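Local structure of rhamnose ABC transporter, rhamnose-binding protein (Actinomyces odontolyticus ATCC 17982, 5BQ3) at residues A267-V277 and V314-F322. The protein probably binds a sugar, likely rhamnose, and serves as the substrate-binding component of an ABC transporter. Numbering follows the deposited sequence.
Sequences ALWDPAQLGYV and VVVGDPVRF
L268 and V320 form the hydrogen-bonded pair of a minimal antiparallel ladder between segments 267-277 and 314-322, and A267 with R321 the adjoining non-hydrogen-bonded pair. The two bonds of the ladder differ in quality. L268 N gives a nearly straight bond to V320 O (3.0 Å, 161° at the hydrogen), lying in the carbonyl plane. V320 N reaches L268 O over the same 3.0 Å but from above the carbonyl plane, with 135° at the hydrogen. Beyond the ladder the chains diverge, one into the helix 271-287, the other back along P319 to the strand 313-315, and they meet again without any further backbone-to-backbone hydrogen bond.

F322 flanks the ladder. Its CG lies anti to the carbonyl carbon (chi1 -56°), which brings the ring alongside L268: F322 CE1 is 3.6 Å from L268 CB, the backbone N of L268 sits in plane at the ring edge, and CG1 of V320, two residues earlier, lies over one face, offset toward the rim. V320 CG2 turns instead to the turn before the helix, 4.0 Å from D270 N. There the D270 carboxylate occupies the N-cap, accepting a weak bond from A272 N.

At the helical end V316 carries the packing. V316 CG1 packs against Q273 CB at 3.7 Å and also approaches V277 CG2, while V316 CG2 meets L274 CD1 at 3.8 Å, the L274 and V316 side chains crossing at about a right angle. I129 of strand 127-130 extends this apolar patch.

Segments 267-277 and 314-322 both run between the two lobes of a periplasmic binding protein fold, so the contact ties together two interlobe connections. Polar bonding is concentrated in the two-stranded ladder, whereas the helix is held by aliphatic packing, which fixes no comparable register.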
# COMPACT_ATOMS: atom_id res chain seq x y z
N ALA A 267 7.10 -1.77 9.00
CA ALA A 267 5.78 -2.16 8.54
C ALA A 267 5.59 -1.88 7.05
O ALA A 267 6.36 -1.13 6.45
CB ALA A 267 4.71 -1.42 9.34
N LEU A 268 4.57 -2.53 6.46
CA LEU A 268 4.12 -2.38 5.08
C LEU A 268 2.75 -3.08 4.98
O LEU A 268 1.89 -2.80 5.82
CB LEU A 268 5.14 -2.91 4.04
CG LEU A 268 5.02 -2.36 2.61
CD1 LEU A 268 5.57 -0.95 2.48
CD2 LEU A 268 5.70 -3.28 1.64
N TRP A 269 2.54 -3.95 3.99
CA TRP A 269 1.29 -4.67 3.74
C TRP A 269 1.54 -5.85 2.81
O TRP A 269 2.57 -5.88 2.15
CB TRP A 269 0.23 -3.73 3.13
CG TRP A 269 0.78 -2.80 2.08
CD1 TRP A 269 1.00 -3.10 0.77
CD2 TRP A 269 1.23 -1.46 2.27
NE1 TRP A 269 1.56 -2.02 0.13
CE2 TRP A 269 1.71 -0.99 1.03
CE3 TRP A 269 1.27 -0.59 3.38
CZ2 TRP A 269 2.22 0.30 0.86
CZ3 TRP A 269 1.79 0.69 3.21
CH2 TRP A 269 2.25 1.12 1.97
N ASP A 270 0.61 -6.80 2.77
CA ASP A 270 0.69 -7.95 1.88
C ASP A 270 -0.07 -7.59 0.59
O ASP A 270 -1.30 -7.49 0.64
CB ASP A 270 0.12 -9.22 2.56
CG ASP A 270 0.38 -10.55 1.86
OD1 ASP A 270 0.92 -10.54 0.73
OD2 ASP A 270 0.04 -11.60 2.45
N PRO A 271 0.62 -7.35 -0.56
CA PRO A 271 -0.11 -6.98 -1.79
C PRO A 271 -1.05 -8.07 -2.32
O PRO A 271 -2.03 -7.74 -2.98
CB PRO A 271 1.00 -6.66 -2.80
CG PRO A 271 2.22 -7.28 -2.27
CD PRO A 271 2.08 -7.39 -0.79
N ALA A 272 -0.77 -9.36 -2.00
CA ALA A 272 -1.58 -10.52 -2.38
C ALA A 272 -3.00 -10.44 -1.80
O ALA A 272 -3.96 -10.86 -2.46
CB ALA A 272 -0.91 -11.80 -1.93
N GLN A 273 -3.13 -9.89 -0.57
CA GLN A 273 -4.41 -9.70 0.13
C GLN A 273 -5.27 -8.65 -0.58
O GLN A 273 -6.50 -8.77 -0.59
CB GLN A 273 -4.18 -9.29 1.59
CG GLN A 273 -3.60 -10.39 2.47
CD GLN A 273 -3.48 -9.97 3.92
OE1 GLN A 273 -3.06 -8.85 4.25
NE2 GLN A 273 -3.81 -10.87 4.82
N LEU A 274 -4.63 -7.61 -1.15
CA LEU A 274 -5.29 -6.52 -1.86
C LEU A 274 -5.98 -7.04 -3.14
O LEU A 274 -7.15 -6.70 -3.37
CB LEU A 274 -4.29 -5.40 -2.19
CG LEU A 274 -4.79 -4.23 -3.03
CD1 LEU A 274 -5.63 -3.28 -2.20
CD2 LEU A 274 -3.64 -3.49 -3.64
N GLY A 275 -5.27 -7.85 -3.92
CA GLY A 275 -5.80 -8.47 -5.13
C GLY A 275 -6.90 -9.47 -4.83
O GLY A 275 -7.87 -9.58 -5.58
N TYR A 276 -6.76 -10.18 -3.69
CA TYR A 276 -7.70 -11.18 -3.18
C TYR A 276 -9.06 -10.54 -2.86
O TYR A 276 -10.07 -11.02 -3.37
CB TYR A 276 -7.11 -11.86 -1.92
CG TYR A 276 -7.83 -13.13 -1.50
CD1 TYR A 276 -7.43 -14.37 -1.97
CD2 TYR A 276 -8.88 -13.08 -0.58
CE1 TYR A 276 -8.09 -15.54 -1.57
CE2 TYR A 276 -9.54 -14.24 -0.17
CZ TYR A 276 -9.14 -15.46 -0.67
OH TYR A 276 -9.80 -16.60 -0.27
N VAL A 277 -9.07 -9.46 -2.05
CA VAL A 277 -10.28 -8.71 -1.65
C VAL A 277 -10.95 -8.08 -2.89
O VAL A 277 -12.17 -8.16 -3.01
CB VAL A 277 -9.96 -7.64 -0.55
CG1 VAL A 277 -11.16 -6.74 -0.26
CG2 VAL A 277 -9.48 -8.31 0.74
N VAL A 314 -13.06 0.35 0.42
CA VAL A 314 -12.92 -0.86 1.24
C VAL A 314 -11.46 -0.97 1.68
O VAL A 314 -10.56 -0.89 0.84
CB VAL A 314 -13.39 -2.13 0.47
CG1 VAL A 314 -13.26 -3.39 1.34
CG2 VAL A 314 -14.82 -1.99 -0.05
N VAL A 315 -11.21 -1.11 2.99
CA VAL A 315 -9.85 -1.24 3.53
C VAL A 315 -9.57 -2.73 3.80
O VAL A 315 -10.37 -3.40 4.46
CB VAL A 315 -9.61 -0.35 4.79
CG1 VAL A 315 -8.19 -0.52 5.34
CG2 VAL A 315 -9.87 1.12 4.49
N VAL A 316 -8.44 -3.25 3.26
CA VAL A 316 -8.00 -4.64 3.41
C VAL A 316 -7.74 -4.95 4.90
O VAL A 316 -8.20 -5.98 5.39
CB VAL A 316 -6.76 -4.96 2.51
CG1 VAL A 316 -6.28 -6.40 2.70
CG2 VAL A 316 -7.06 -4.70 1.04
N GLY A 317 -7.03 -4.06 5.59
CA GLY A 317 -6.74 -4.22 7.01
C GLY A 317 -5.67 -3.30 7.55
O GLY A 317 -5.29 -2.33 6.88
N ASP A 318 -5.19 -3.59 8.77
CA ASP A 318 -4.14 -2.82 9.44
C ASP A 318 -2.77 -3.14 8.82
O ASP A 318 -2.60 -4.26 8.31
CB ASP A 318 -4.13 -3.12 10.96
CG ASP A 318 -5.38 -2.72 11.73
OD1 ASP A 318 -6.02 -1.71 11.35
OD2 ASP A 318 -5.68 -3.38 12.74
N PRO A 319 -1.78 -2.20 8.82
CA PRO A 319 -0.47 -2.52 8.22
C PRO A 319 0.19 -3.76 8.84
O PRO A 319 0.07 -3.99 10.05
CB PRO A 319 0.36 -1.26 8.48
CG PRO A 319 -0.63 -0.18 8.68
CD PRO A 319 -1.81 -0.82 9.35
N VAL A 320 0.85 -4.56 7.99
CA VAL A 320 1.55 -5.79 8.40
C VAL A 320 2.92 -5.40 8.98
O VAL A 320 3.69 -4.71 8.31
CB VAL A 320 1.67 -6.82 7.24
CG1 VAL A 320 2.50 -8.03 7.64
CG2 VAL A 320 0.29 -7.26 6.74
N ARG A 321 3.19 -5.83 10.21
CA ARG A 321 4.47 -5.56 10.89
C ARG A 321 5.44 -6.69 10.59
O ARG A 321 5.10 -7.86 10.76
CB ARG A 321 4.28 -5.38 12.40
CG ARG A 321 3.59 -4.09 12.80
CD ARG A 321 3.66 -3.88 14.29
NE ARG A 321 2.60 -2.99 14.74
CZ ARG A 321 2.52 -2.49 15.97
NH1 ARG A 321 3.46 -2.76 16.87
NH2 ARG A 321 1.52 -1.69 16.30
N PHE A 322 6.65 -6.33 10.12
CA PHE A 322 7.69 -7.30 9.77
C PHE A 322 8.86 -7.22 10.73
O PHE A 322 9.41 -6.14 10.97
CB PHE A 322 8.18 -7.09 8.32
CG PHE A 322 7.11 -7.13 7.26
CD1 PHE A 322 6.43 -5.98 6.88
CD2 PHE A 322 6.80 -8.32 6.60
CE1 PHE A 322 5.44 -6.02 5.89
CE2 PHE A 322 5.81 -8.36 5.62
CZ PHE A 322 5.13 -7.21 5.27